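Local coordinates for protein diheme cytochrome c (PDB 3U99) that carries two covalently bound c-type hemes and probably serves as an electron-transfer protein in Shewanella baltica, at residues A38-L43 and A59-Y64; A13-E18 and H23-A28. All coordinates share one frame; numbering follows the deposited sequence. Where two conformers were deposited one is given.

Overall arrangement
Both contacts belong to the part of the chain that surrounds heme c #1, and both touch that heme; their centres lie about 12 Å apart. Along the chain they come in series: contact 2 ties helix 13-19 to the loop that follows it, and contact 1 then pairs residues 38-43 with helix 55-67. Helix 55-67 packs on helix 13-19 and so joins the two. Here Arg60 NH2 forms a 2.8 Å salt bridge with Glu14 OE2, Ile61 CD1 packs 3.5 Å from Tyr15 CA, and the rings of Tyr64 and Tyr15 meet. Together they help to line the pocket of heme c #1, His23 and Tyr26 on one side of its plane, Ile39 and Leu43 on the other; the Tyr26 side chain also comes about 4 Å from the second heme.

Contact 1 (A38-L43 and A59-Y64); sequences AITANL and ARIEEY. With HEC (heme c), chain C.
Thr40 of helix 33-40 meets Glu62 of helix 55-67, their CA atoms 6.2 Å apart. Walking in from the helix, Ile39 turns its end away from residues 59-64 and lays CD1 3.7 Å from CMA of the heme. The hydroxyl of Thr40 does the polar work: OG1 donates to Glu62 OE1 over 2.7 Å, reaching the carboxylate oxygen on its anti side and 33° out of the carboxylate plane. This is packing of helix 33-40 and the turn after it on helix 55-67 in the cytochrome c fold around heme c #1, polar on the side away from the heme, apolar toward the porphyrin. With chi1 at 55°, Thr40 OG1 sits between its own backbone N and carbonyl carbon, where Trp36 O, a turn earlier, is a second acceptor near the same hydroxyl; its single proton can serve only one of them fully at a time. Glu62 reaches across as an extended chain, CG anti to the backbone N (chi1 -177°), which carries CG past the hydroxyl and OE1 onto it. A water donates to Glu62 OE1 at 2.6 Å and to Thr40 O at 3.1 Å, so two donors grip the carboxylate oxygen and the water ties it back to the threonine backbone. On the other branch, the methyl Thr40 CG2 faces Ile61 CG2 at 4.4 Å, a loose apolar touch on the heme side of the polar pair. Farther on, Leu43 sets both CD1 and CD2 3.7 Å from the heme atom CBB, which Ile61 CG2 approaches at 4.0 Å.

Contact 2 (A13-E18 and H23-A28); sequences AEYTAE and HMAYPA. With HEC (heme c), chain C.
Tyr15 OH is held by two groups of the loop side: it donates to Tyr26 O in a 2.6 Å bond, lying in the carbonyl plane on a lone pair (C=O...OH angle 136°), and it accepts from a water that in turn accepts from Tyr26 N. The phenol thus reaches Tyr26 O directly and Tyr26 N through the water. Segment 23-28 opens with the histidine of the CXXCH heme-attachment motif, which begins right after segment 13-18; this His23 is an axial ligand of heme c #1, and His46 is the other. The Tyr15 ring leaves the helix with CG anti to the backbone N (chi1 174°) and reaches to the loop, CE2 coming 4.0 Å from Ala25 CB while CE1 lies 3.9 Å from the heme methyl CMB, which sits at the ring edge. Ala25 CB also rests 3.9 Å from Thr16 CA, against the helix backbone itself. A phenylalanine in place of Tyr15 would probably keep this ring packing but leave Tyr26 O without its phenol donor and the bridging water without one of its partners. Tyr26 swings its own ring away from the helix toward the heme, CE2 lying 3.6 Å from heme C3A, and its hydroxyl is hydrogen-bonded to Ser119 O. The imidazole of His23 is fixed at both nitrogens: NE2 binds the iron, and ND1 donates to Met24 O in a nearly straight bond (172°). This carbonyl bond holds the ring's rotation and may strengthen its donation to the metal; Met24 O lies almost exactly in the imidazole plane, 2.7 Å from His23 ND1.

Contact 1 (A38-L43 and A59-Y64)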
ATOM      1  N   ALA A  38      10.184   6.866  -7.616  1.00 10.58           N
ATOM      2  CA  ALA A  38      10.745   5.689  -8.276  1.00 11.96           C
ATOM      3  C   ALA A  38       9.628   4.829  -8.829  1.00 11.74           C
ATOM      4  O   ALA A  38       9.769   4.163  -9.862  1.00 18.58           O
ATOM      5  CB  ALA A  38      11.616   4.970  -7.263  1.00 14.03           C
ATOM      6  N   ILE A  39       8.463   4.776  -8.193  1.00 10.46           N
ATOM      7  CA  ILE A  39       7.317   4.020  -8.687  1.00 10.24           C
ATOM      8  C   ILE A  39       6.646   4.690  -9.842  1.00 10.34           C
ATOM      9  O   ILE A  39       6.378   4.077 -10.883  1.00 10.94           O
ATOM     10  CB  ILE A  39       6.342   3.761  -7.490  1.00 10.63           C
ATOM     11  CG1 ILE A  39       6.963   2.787  -6.501  1.00 11.01           C
ATOM     12  CG2 ILE A  39       5.002   3.263  -8.005  1.00 12.34           C
ATOM     13  CD1 ILE A  39       6.254   2.506  -5.213  1.00 13.60           C
ATOM     14  N   THR A  40       6.394   6.002  -9.752  1.00 10.19           N
ATOM     15  CA  THR A  40       5.611   6.664 -10.785  1.00 10.98           C
ATOM     16  C   THR A  40       6.449   6.978 -12.024  1.00 11.15           C
ATOM     17  O   THR A  40       5.856   7.330 -13.065  1.00 12.17           O
ATOM     18  CB  THR A  40       4.944   7.959 -10.254  1.00 12.09           C
ATOM     19  OG1 THR A  40       5.953   8.805  -9.710  1.00 13.46           O
ATOM     20  CG2 THR A  40       4.007   7.685  -9.102  1.00 14.62           C
ATOM     21  N   ALA A  41       7.768   6.900 -11.975  1.00 12.55           N
ATOM     22  CA  ALA A  41       8.605   7.153 -13.158  1.00 12.63           C
ATOM     23  C   ALA A  41       8.411   6.101 -14.219  1.00 11.40           C
ATOM     24  O   ALA A  41       8.597   6.432 -15.403  1.00 11.71           O
ATOM     25  CB  ALA A  41      10.059   7.173 -12.691  1.00 20.61           C
ATOM     26  N   ASN A  42       8.064   4.864 -13.848  1.00 12.33           N
ATOM     27  CA  ASN A  42       7.977   3.784 -14.837  1.00 12.43           C
ATOM     28  C   ASN A  42       6.816   2.877 -14.465  1.00 11.29           C
ATOM     29  O   ASN A  42       6.983   1.689 -14.196  1.00 12.13           O
ATOM     30  CB  ASN A  42       9.256   2.932 -15.008  1.00 17.87           C
ATOM     31  CG  ASN A  42      10.340   3.756 -15.699  1.00 20.01           C
ATOM     32  OD1 ASN A  42      11.170   4.242 -14.953  1.00 26.15           O
ATOM     33  ND2 ASN A  42      10.304   3.916 -17.021  1.00 26.53           N
ATOM     34  N   LEU A  43       5.615   3.429 -14.433  1.00  9.57           N
ATOM     35  CA  LEU A  43       4.432   2.643 -14.080  1.00  8.90           C
ATOM     36  C   LEU A  43       4.175   1.508 -15.036  1.00  9.19           C
ATOM     37  O   LEU A  43       3.472   0.549 -14.699  1.00  9.17           O
ATOM     38  CB  LEU A  43       3.169   3.519 -13.998  1.00  8.58           C
ATOM     39  CG  LEU A  43       3.121   4.442 -12.780  1.00  9.04           C
ATOM     40  CD1 LEU A  43       1.997   5.435 -12.886  1.00 11.17           C
ATOM     41  CD2 LEU A  43       3.001   3.623 -11.486  1.00 10.66           C
ATOM     42  N   ALA A  59       1.177  12.687 -13.935  1.00  8.74           N
ATOM     43  CA  ALA A  59       1.810  13.831 -13.322  1.00  8.22           C
ATOM     44  C   ALA A  59       1.020  14.264 -12.103  1.00  7.69           C
ATOM     45  O   ALA A  59       1.612  14.622 -11.077  1.00  8.47           O
ATOM     46  CB  ALA A  59       1.905  14.993 -14.301  1.00  8.95           C
ATOM     47  N   ARG A  60      -0.316  14.268 -12.159  1.00  7.97           N
ATOM     48  CA  ARG A  60      -1.104  14.676 -10.992  1.00  8.79           C
ATOM     49  C   ARG A  60      -0.947  13.644  -9.884  1.00  8.53           C
ATOM     50  O   ARG A  60      -0.944  14.000  -8.698  1.00 10.46           O
ATOM     51  CB  ARG A  60      -2.561  14.853 -11.348  1.00  8.80           C
ATOM     52  CG  ARG A  60      -2.834  16.106 -12.139  1.00 10.46           C
ATOM     53  CD  ARG A  60      -4.335  16.406 -12.158  1.00 11.17           C
ATOM     54  NE  ARG A  60      -5.085  15.355 -12.856  1.00 11.17           N
ATOM     55  CZ  ARG A  60      -5.343  15.281 -14.145  1.00 11.36           C
ATOM     56  NH1 ARG A  60      -4.942  16.234 -14.966  1.00 13.63           N
ATOM     57  NH2 ARG A  60      -6.047  14.251 -14.602  1.00 14.36           N
ATOM     58  N   ILE A  61      -0.833  12.369 -10.195  1.00  8.10           N
ATOM     59  CA  ILE A  61      -0.617  11.327  -9.185  1.00  9.05           C
ATOM     60  C   ILE A  61       0.716  11.504  -8.485  1.00  8.80           C
ATOM     61  O   ILE A  61       0.811  11.476  -7.262  1.00  8.32           O
ATOM     62  CB  ILE A  61      -0.750   9.938  -9.837  1.00 10.53           C
ATOM     63  CG1 ILE A  61      -2.160   9.655 -10.311  1.00 13.80           C
ATOM     64  CG2 ILE A  61      -0.258   8.868  -8.858  1.00 10.89           C
ATOM     65  CD1 ILE A  61      -3.143   9.525  -9.280  1.00 17.37           C
ATOM     66  N   GLU A  62       1.777  11.697  -9.277  1.00  8.17           N
ATOM     67  CA  GLU A  62       3.102  11.894  -8.732  1.00  8.47           C
ATOM     68  C   GLU A  62       3.122  13.115  -7.834  1.00  8.93           C
ATOM     69  O   GLU A  62       3.681  13.106  -6.741  1.00  9.70           O
ATOM     70  CB  GLU A  62       4.117  12.028  -9.855  1.00  9.77           C
ATOM     71  CG  GLU A  62       5.538  12.175  -9.313  1.00 12.83           C
ATOM     72  CD  GLU A  62       6.588  12.033 -10.393  1.00 15.88           C
ATOM     73  OE1 GLU A  62       6.672  10.998 -11.109  1.00 23.11           O
ATOM     74  OE2 GLU A  62       7.395  13.030 -10.455  1.00 22.22           O
ATOM     75  N   GLU A  63       2.508  14.206  -8.317  1.00  8.51           N
ATOM     76  CA  GLU A  63       2.519  15.424  -7.540  1.00  9.90           C
ATOM     77  C   GLU A  63       1.754  15.245  -6.211  1.00 10.10           C
ATOM     78  O   GLU A  63       2.217  15.725  -5.163  1.00 10.26           O
ATOM     79  CB  GLU A  63       1.912  16.537  -8.389  1.00 12.17           C
ATOM     80  CG  GLU A  63       2.795  17.030  -9.520  0.50 16.79           C
ATOM     81  CD  GLU A  63       3.829  17.993  -8.952  0.50 21.61           C
ATOM     82  OE1 GLU A  63       4.164  17.895  -7.753  0.50 30.62           O
ATOM     83  OE2 GLU A  63       4.276  18.894  -9.706  0.50 31.11           O
ATOM     84  N   TYR A  64       0.668  14.535  -6.217  1.00  9.10           N
ATOM     85  CA  TYR A  64      -0.109  14.234  -5.018  1.00  8.99           C
ATOM     86  C   TYR A  64       0.787  13.443  -4.054  1.00  8.71           C
ATOM     87  O   TYR A  64       0.873  13.739  -2.866  1.00  8.70           O
ATOM     88  CB  TYR A  64      -1.409  13.454  -5.415  1.00  9.98           C
ATOM     89  CG  TYR A  64      -2.033  13.003  -4.103  1.00  8.77           C
ATOM     90  CD1 TYR A  64      -2.719  13.858  -3.261  1.00  9.88           C
ATOM     91  CD2 TYR A  64      -1.912  11.678  -3.681  1.00  9.43           C
ATOM     92  CE1 TYR A  64      -3.277  13.401  -2.044  1.00  9.58           C
ATOM     93  CE2 TYR A  64      -2.402  11.225  -2.469  1.00  9.67           C
ATOM     94  CZ  TYR A  64      -3.095  12.096  -1.649  1.00  9.11           C
ATOM     95  OH  TYR A  64      -3.565  11.648  -0.471  1.00 11.04           O
TER
HETATM   96 FE   HEC C 700       0.476  -1.014  -7.616  1.00  6.18          FE
HETATM   97  CHA HEC C 700       2.249  -3.171  -5.763  1.00  8.44           C
HETATM   98  CHB HEC C 700       1.631   1.587  -5.756  1.00  7.35           C
HETATM   99  CHC HEC C 700      -1.441   1.100  -9.408  1.00  7.29           C
HETATM  100  CHD HEC C 700      -0.527  -3.595  -9.589  1.00  8.22           C
HETATM  101  NA  HEC C 700       1.716  -0.817  -6.043  1.00  7.22           N
HETATM  102  C1A HEC C 700       2.344  -1.857  -5.377  1.00  7.47           C
HETATM  103  C2A HEC C 700       3.076  -1.333  -4.236  1.00  8.28           C
HETATM  104  C3A HEC C 700       2.873   0.006  -4.239  1.00  8.04           C
HETATM  105  C4A HEC C 700       2.053   0.310  -5.402  1.00  6.71           C
HETATM  106  CMA HEC C 700       3.441   1.010  -3.274  1.00  9.92           C
HETATM  107  CAA HEC C 700       3.868  -2.175  -3.317  1.00  9.88           C
HETATM  108  CBA HEC C 700       3.006  -2.851  -2.271  1.00 10.45           C
HETATM  109  CGA HEC C 700       3.890  -3.555  -1.240  1.00 10.54           C
HETATM  110  O1A HEC C 700       4.557  -2.827  -0.457  1.00 11.24           O
HETATM  111  O2A HEC C 700       3.969  -4.798  -1.200  1.00 15.56           O
HETATM  112  NB  HEC C 700       0.176   0.985  -7.598  1.00  6.34           N
HETATM  113  C1B HEC C 700       0.777   1.907  -6.773  1.00  6.98           C
HETATM  114  C2B HEC C 700       0.401   3.230  -7.221  1.00  7.45           C
HETATM  115  C3B HEC C 700      -0.453   3.101  -8.251  1.00  7.15           C
HETATM  116  C4B HEC C 700      -0.619   1.709  -8.475  1.00  7.01           C
HETATM  117  CMB HEC C 700       0.923   4.494  -6.549  1.00  8.69           C
HETATM  118  CAB HEC C 700      -1.123   4.156  -9.128  1.00  8.42           C
HETATM  119  CBB HEC C 700      -0.051   4.965  -9.886  1.00 10.03           C
HETATM  120  NC  HEC C 700      -0.772  -1.202  -9.174  1.00  6.89           N
HETATM  121  C1C HEC C 700      -1.524  -0.232  -9.738  1.00  7.30           C
HETATM  122  C2C HEC C 700      -2.367  -0.715 -10.775  1.00  7.85           C
HETATM  123  C3C HEC C 700      -2.108  -2.040 -10.819  1.00  8.39           C
HETATM  124  C4C HEC C 700      -1.098  -2.343  -9.878  1.00  7.79           C
HETATM  125  CMC HEC C 700      -3.412   0.122 -11.530  1.00 11.40           C
HETATM  126  CAC HEC C 700      -2.787  -3.057 -11.707  1.00  9.70           C
HETATM  127  CBC HEC C 700      -2.715  -2.816 -13.205  1.00 11.04           C
HETATM  128  ND  HEC C 700       0.851  -2.972  -7.689  1.00  6.97           N
HETATM  129  C1D HEC C 700       0.364  -3.849  -8.611  1.00  8.31           C
HETATM  130  C2D HEC C 700       0.889  -5.196  -8.325  1.00  9.69           C
HETATM  131  C3D HEC C 700       1.670  -5.088  -7.238  1.00  9.54           C
HETATM  132  C4D HEC C 700       1.593  -3.700  -6.837  1.00  8.19           C
HETATM  133  CMD HEC C 700       0.731  -6.431  -9.182  1.00 13.21           C
HETATM  134  CAD HEC C 700       2.428  -6.201  -6.594  1.00 12.06           C
HETATM  135  CBD HEC C 700       1.621  -6.894  -5.444  1.00 18.08           C
HETATM  136  CGD HEC C 700       2.400  -8.111  -4.952  1.00 22.89           C
HETATM  137  O1D HEC C 700       1.549  -8.787  -4.144  1.00 32.91           O
HETATM  138  O2D HEC C 700       3.690  -7.891  -4.777  1.00 32.48           O
HETATM  139  O   HOH W   1       6.340  10.306 -13.621  1.00 23.18           O

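Contact 2 (A13-E18 and H23-A28)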
ATOM      1  N   ALA A  13      -8.916  11.980  -4.303  1.00  9.96           N
ATOM      2  CA  ALA A  13      -9.959  11.264  -5.063  1.00 10.07           C
ATOM      3  C   ALA A  13      -9.437  10.606  -6.312  1.00  9.59           C
ATOM      4  O   ALA A  13      -9.688   9.409  -6.571  1.00  9.37           O
ATOM      5  CB  ALA A  13     -11.083  12.257  -5.357  1.00 12.55           C
ATOM      6  N   GLU A  14      -8.694  11.307  -7.150  1.00  9.39           N
ATOM      7  CA  GLU A  14      -8.134  10.729  -8.368  1.00  9.26           C
ATOM      8  C   GLU A  14      -7.154   9.628  -8.024  1.00  8.45           C
ATOM      9  O   GLU A  14      -7.142   8.584  -8.664  1.00  8.74           O
ATOM     10  CB  GLU A  14      -7.457  11.833  -9.189  1.00 11.12           C
ATOM     11  CG  GLU A  14      -6.888  11.281 -10.523  1.00 12.28           C
ATOM     12  CD  GLU A  14      -6.392  12.378 -11.434  1.00 13.01           C
ATOM     13  OE1 GLU A  14      -5.825  13.398 -10.942  1.00 17.80           O
ATOM     14  OE2 GLU A  14      -6.521  12.234 -12.668  1.00 14.98           O
ATOM     15  N   TYR A  15      -6.297   9.862  -7.066  1.00  8.51           N
ATOM     16  CA  TYR A  15      -5.366   8.859  -6.611  1.00  8.37           C
ATOM     17  C   TYR A  15      -6.052   7.568  -6.217  1.00  8.07           C
ATOM     18  O   TYR A  15      -5.620   6.474  -6.560  1.00  8.62           O
ATOM     19  CB  TYR A  15      -4.552   9.475  -5.437  1.00  8.71           C
ATOM     20  CG  TYR A  15      -3.664   8.390  -4.831  1.00  9.05           C
ATOM     21  CD1 TYR A  15      -2.577   7.882  -5.502  1.00  8.73           C
ATOM     22  CD2 TYR A  15      -3.891   7.848  -3.595  1.00  8.98           C
ATOM     23  CE1 TYR A  15      -1.770   6.890  -4.977  1.00  8.36           C
ATOM     24  CE2 TYR A  15      -3.111   6.825  -3.030  1.00  8.69           C
ATOM     25  CZ  TYR A  15      -2.045   6.368  -3.734  1.00  7.81           C
ATOM     26  OH  TYR A  15      -1.222   5.386  -3.257  1.00  9.10           O
ATOM     27  N   THR A  16      -7.121   7.662  -5.437  1.00  8.26           N
ATOM     28  CA  THR A  16      -7.822   6.476  -5.010  1.00  8.84           C
ATOM     29  C   THR A  16      -8.383   5.707  -6.184  1.00  8.75           C
ATOM     30  O   THR A  16      -8.323   4.461  -6.206  1.00 10.39           O
ATOM     31  CB  THR A  16      -8.952   6.880  -4.043  1.00 11.62           C
ATOM     32  OG1 THR A  16      -8.290   7.501  -2.937  1.00 12.82           O
ATOM     33  CG2 THR A  16      -9.718   5.643  -3.605  1.00 15.33           C
ATOM     34  N   ALA A  17      -8.916   6.434  -7.185  1.00  8.28           N
ATOM     35  CA  ALA A  17      -9.438   5.740  -8.351  1.00 10.25           C
ATOM     36  C   ALA A  17      -8.346   5.100  -9.161  1.00  9.60           C
ATOM     37  O   ALA A  17      -8.484   3.961  -9.635  1.00 12.29           O
ATOM     38  CB  ALA A  17     -10.181   6.743  -9.257  1.00 10.47           C
ATOM     39  N   GLU A  18      -7.246   5.794  -9.429  1.00  8.62           N
ATOM     40  CA  GLU A  18      -6.211   5.277 -10.303  1.00  9.06           C
ATOM     41  C   GLU A  18      -5.338   4.241  -9.614  1.00  9.43           C
ATOM     42  O   GLU A  18      -4.903   3.272 -10.240  1.00 15.84           O
ATOM     43  CB  GLU A  18      -5.338   6.412 -10.832  1.00 10.56           C
ATOM     44  CG  GLU A  18      -6.091   7.396 -11.695  1.00 11.96           C
ATOM     45  CD  GLU A  18      -6.599   6.952 -13.025  1.00 16.56           C
ATOM     46  OE1 GLU A  18      -6.314   5.789 -13.404  1.00 17.82           O
ATOM     47  OE2 GLU A  18      -7.250   7.792 -13.712  1.00 24.05           O
ATOM     48  N   HIS A  23      -5.289  -3.078  -6.326  1.00  9.98           N
ATOM     49  CA  HIS A  23      -5.038  -3.241  -4.919  1.00  9.16           C
ATOM     50  C   HIS A  23      -5.564  -1.989  -4.234  1.00  8.24           C
ATOM     51  O   HIS A  23      -5.956  -1.028  -4.875  1.00  9.39           O
ATOM     52  CB  HIS A  23      -3.555  -3.426  -4.628  1.00  8.84           C
ATOM     53  CG  HIS A  23      -2.620  -2.405  -5.182  1.00  8.56           C
ATOM     54  ND1 HIS A  23      -2.555  -1.108  -4.758  1.00  8.10           N
ATOM     55  CD2 HIS A  23      -1.728  -2.550  -6.143  1.00  8.08           C
ATOM     56  CE1 HIS A  23      -1.608  -0.484  -5.467  1.00  7.50           C
ATOM     57  NE2 HIS A  23      -1.075  -1.337  -6.329  1.00  7.31           N
ATOM     58  N   MET A  24      -5.594  -2.010  -2.930  1.00  9.29           N
ATOM     59  CA  MET A  24      -6.054  -0.826  -2.161  1.00  8.91           C
ATOM     60  C   MET A  24      -5.134   0.334  -2.485  1.00  7.69           C
ATOM     61  O   MET A  24      -3.955   0.197  -2.810  1.00  8.33           O
ATOM     62  CB  MET A  24      -5.936  -1.120  -0.652  1.00 10.20           C
ATOM     63  CG  MET A  24      -4.550  -1.548  -0.177  1.00 11.88           C
ATOM     64  SD  MET A  24      -4.392  -1.294   1.618  1.00 14.32           S
ATOM     65  CE  MET A  24      -4.237   0.456   1.692  1.00 12.05           C
ATOM     66  N   ALA A  25      -5.704   1.520  -2.299  1.00  8.79           N
ATOM     67  CA  ALA A  25      -4.951   2.733  -2.485  1.00  9.05           C
ATOM     68  C   ALA A  25      -4.119   3.011  -1.243  1.00  9.06           C
ATOM     69  O   ALA A  25      -4.602   3.389  -0.173  1.00  9.55           O
ATOM     70  CB  ALA A  25      -5.856   3.906  -2.798  1.00 11.19           C
ATOM     71  N   TYR A  26      -2.808   2.805  -1.377  1.00  7.63           N
ATOM     72  CA  TYR A  26      -1.901   2.981  -0.261  1.00  8.53           C
ATOM     73  C   TYR A  26      -1.810   4.437   0.166  1.00  8.41           C
ATOM     74  O   TYR A  26      -1.565   5.303  -0.665  1.00  7.94           O
ATOM     75  CB  TYR A  26      -0.500   2.509  -0.603  1.00  8.55           C
ATOM     76  CG  TYR A  26      -0.451   1.030  -0.918  1.00  8.50           C
ATOM     77  CD1 TYR A  26      -0.712   0.091   0.084  1.00  8.18           C
ATOM     78  CD2 TYR A  26      -0.184   0.552  -2.177  1.00  8.50           C
ATOM     79  CE1 TYR A  26      -0.682  -1.263  -0.207  1.00  9.23           C
ATOM     80  CE2 TYR A  26      -0.139  -0.791  -2.472  1.00  9.12           C
ATOM     81  CZ  TYR A  26      -0.399  -1.707  -1.463  1.00  8.92           C
ATOM     82  OH  TYR A  26      -0.365  -3.027  -1.835  1.00 11.04           O
ATOM     83  N   PRO A  27      -2.024   4.784   1.419  1.00  7.52           N
ATOM     84  CA  PRO A  27      -1.822   6.178   1.848  1.00  8.49           C
ATOM     85  C   PRO A  27      -0.455   6.694   1.452  1.00  6.71           C
ATOM     86  O   PRO A  27       0.572   6.016   1.567  1.00  7.76           O
ATOM     87  CB  PRO A  27      -1.966   6.091   3.371  1.00  9.56           C
ATOM     88  CG  PRO A  27      -2.975   4.960   3.559  1.00  9.31           C
ATOM     89  CD  PRO A  27      -2.603   3.953   2.496  1.00  8.35           C
ATOM     90  N   ALA A  28      -0.427   7.929   1.000  1.00  7.24           N
ATOM     91  CA  ALA A  28       0.818   8.570   0.556  1.00  8.30           C
ATOM     92  C   ALA A  28       1.863   8.606   1.635  1.00  7.65           C
ATOM     93  O   ALA A  28       3.076   8.620   1.346  1.00  7.87           O
ATOM     94  CB  ALA A  28       0.546   9.991   0.113  1.00 10.67           C
TER
HETATM   95 FE   HEC C 700       0.476  -1.014  -7.616  1.00  6.18          FE
HETATM   96  CHA HEC C 700       2.249  -3.171  -5.763  1.00  8.44           C
HETATM   97  CHB HEC C 700       1.631   1.587  -5.756  1.00  7.35           C
HETATM   98  CHC HEC C 700      -1.441   1.100  -9.408  1.00  7.29           C
HETATM   99  CHD HEC C 700      -0.527  -3.595  -9.589  1.00  8.22           C
HETATM  100  NA  HEC C 700       1.716  -0.817  -6.043  1.00  7.22           N
HETATM  101  C1A HEC C 700       2.344  -1.857  -5.377  1.00  7.47           C
HETATM  102  C2A HEC C 700       3.076  -1.333  -4.236  1.00  8.28           C
HETATM  103  C3A HEC C 700       2.873   0.006  -4.239  1.00  8.04           C
HETATM  104  C4A HEC C 700       2.053   0.310  -5.402  1.00  6.71           C
HETATM  105  CMA HEC C 700       3.441   1.010  -3.274  1.00  9.92           C
HETATM  106  CAA HEC C 700       3.868  -2.175  -3.317  1.00  9.88           C
HETATM  107  CBA HEC C 700       3.006  -2.851  -2.271  1.00 10.45           C
HETATM  108  CGA HEC C 700       3.890  -3.555  -1.240  1.00 10.54           C
HETATM  109  O1A HEC C 700       4.557  -2.827  -0.457  1.00 11.24           O
HETATM  110  O2A HEC C 700       3.969  -4.798  -1.200  1.00 15.56           O
HETATM  111  NB  HEC C 700       0.176   0.985  -7.598  1.00  6.34           N
HETATM  112  C1B HEC C 700       0.777   1.907  -6.773  1.00  6.98           C
HETATM  113  C2B HEC C 700       0.401   3.230  -7.221  1.00  7.45           C
HETATM  114  C3B HEC C 700      -0.453   3.101  -8.251  1.00  7.15           C
HETATM  115  C4B HEC C 700      -0.619   1.709  -8.475  1.00  7.01           C
HETATM  116  CMB HEC C 700       0.923   4.494  -6.549  1.00  8.69           C
HETATM  117  CAB HEC C 700      -1.123   4.156  -9.128  1.00  8.42           C
HETATM  118  CBB HEC C 700      -0.051   4.965  -9.886  1.00 10.03           C
HETATM  119  NC  HEC C 700      -0.772  -1.202  -9.174  1.00  6.89           N
HETATM  120  C1C HEC C 700      -1.524  -0.232  -9.738  1.00  7.30           C
HETATM  121  C2C HEC C 700      -2.367  -0.715 -10.775  1.00  7.85           C
HETATM  122  C3C HEC C 700      -2.108  -2.040 -10.819  1.00  8.39           C
HETATM  123  C4C HEC C 700      -1.098  -2.343  -9.878  1.00  7.79           C
HETATM  124  CMC HEC C 700      -3.412   0.122 -11.530  1.00 11.40           C
HETATM  125  CAC HEC C 700      -2.787  -3.057 -11.707  1.00  9.70           C
HETATM  126  CBC HEC C 700      -2.715  -2.816 -13.205  1.00 11.04           C
HETATM  127  ND  HEC C 700       0.851  -2.972  -7.689  1.00  6.97           N
HETATM  128  C1D HEC C 700       0.364  -3.849  -8.611  1.00  8.31           C
HETATM  129  C2D HEC C 700       0.889  -5.196  -8.325  1.00  9.69           C
HETATM  130  C3D HEC C 700       1.670  -5.088  -7.238  1.00  9.54           C
HETATM  131  C4D HEC C 700       1.593  -3.700  -6.837  1.00  8.19           C
HETATM  132  CMD HEC C 700       0.731  -6.431  -9.182  1.00 13.21           C
HETATM  133  CAD HEC C 700       2.428  -6.201  -6.594  1.00 12.06           C
HETATM  134  CBD HEC C 700       1.621  -6.894  -5.444  1.00 18.08           C
HETATM  135  CGD HEC C 700       2.400  -8.111  -4.952  1.00 22.89           C
HETATM  136  O1D HEC C 700       1.549  -8.787  -4.144  1.00 32.91           O
HETATM  137  O2D HEC C 700       3.690  -7.891  -4.777  1.00 32.48           O
HETATM  138  O   HOH W   2      -1.838   2.651  -4.149  1.00  9.31           O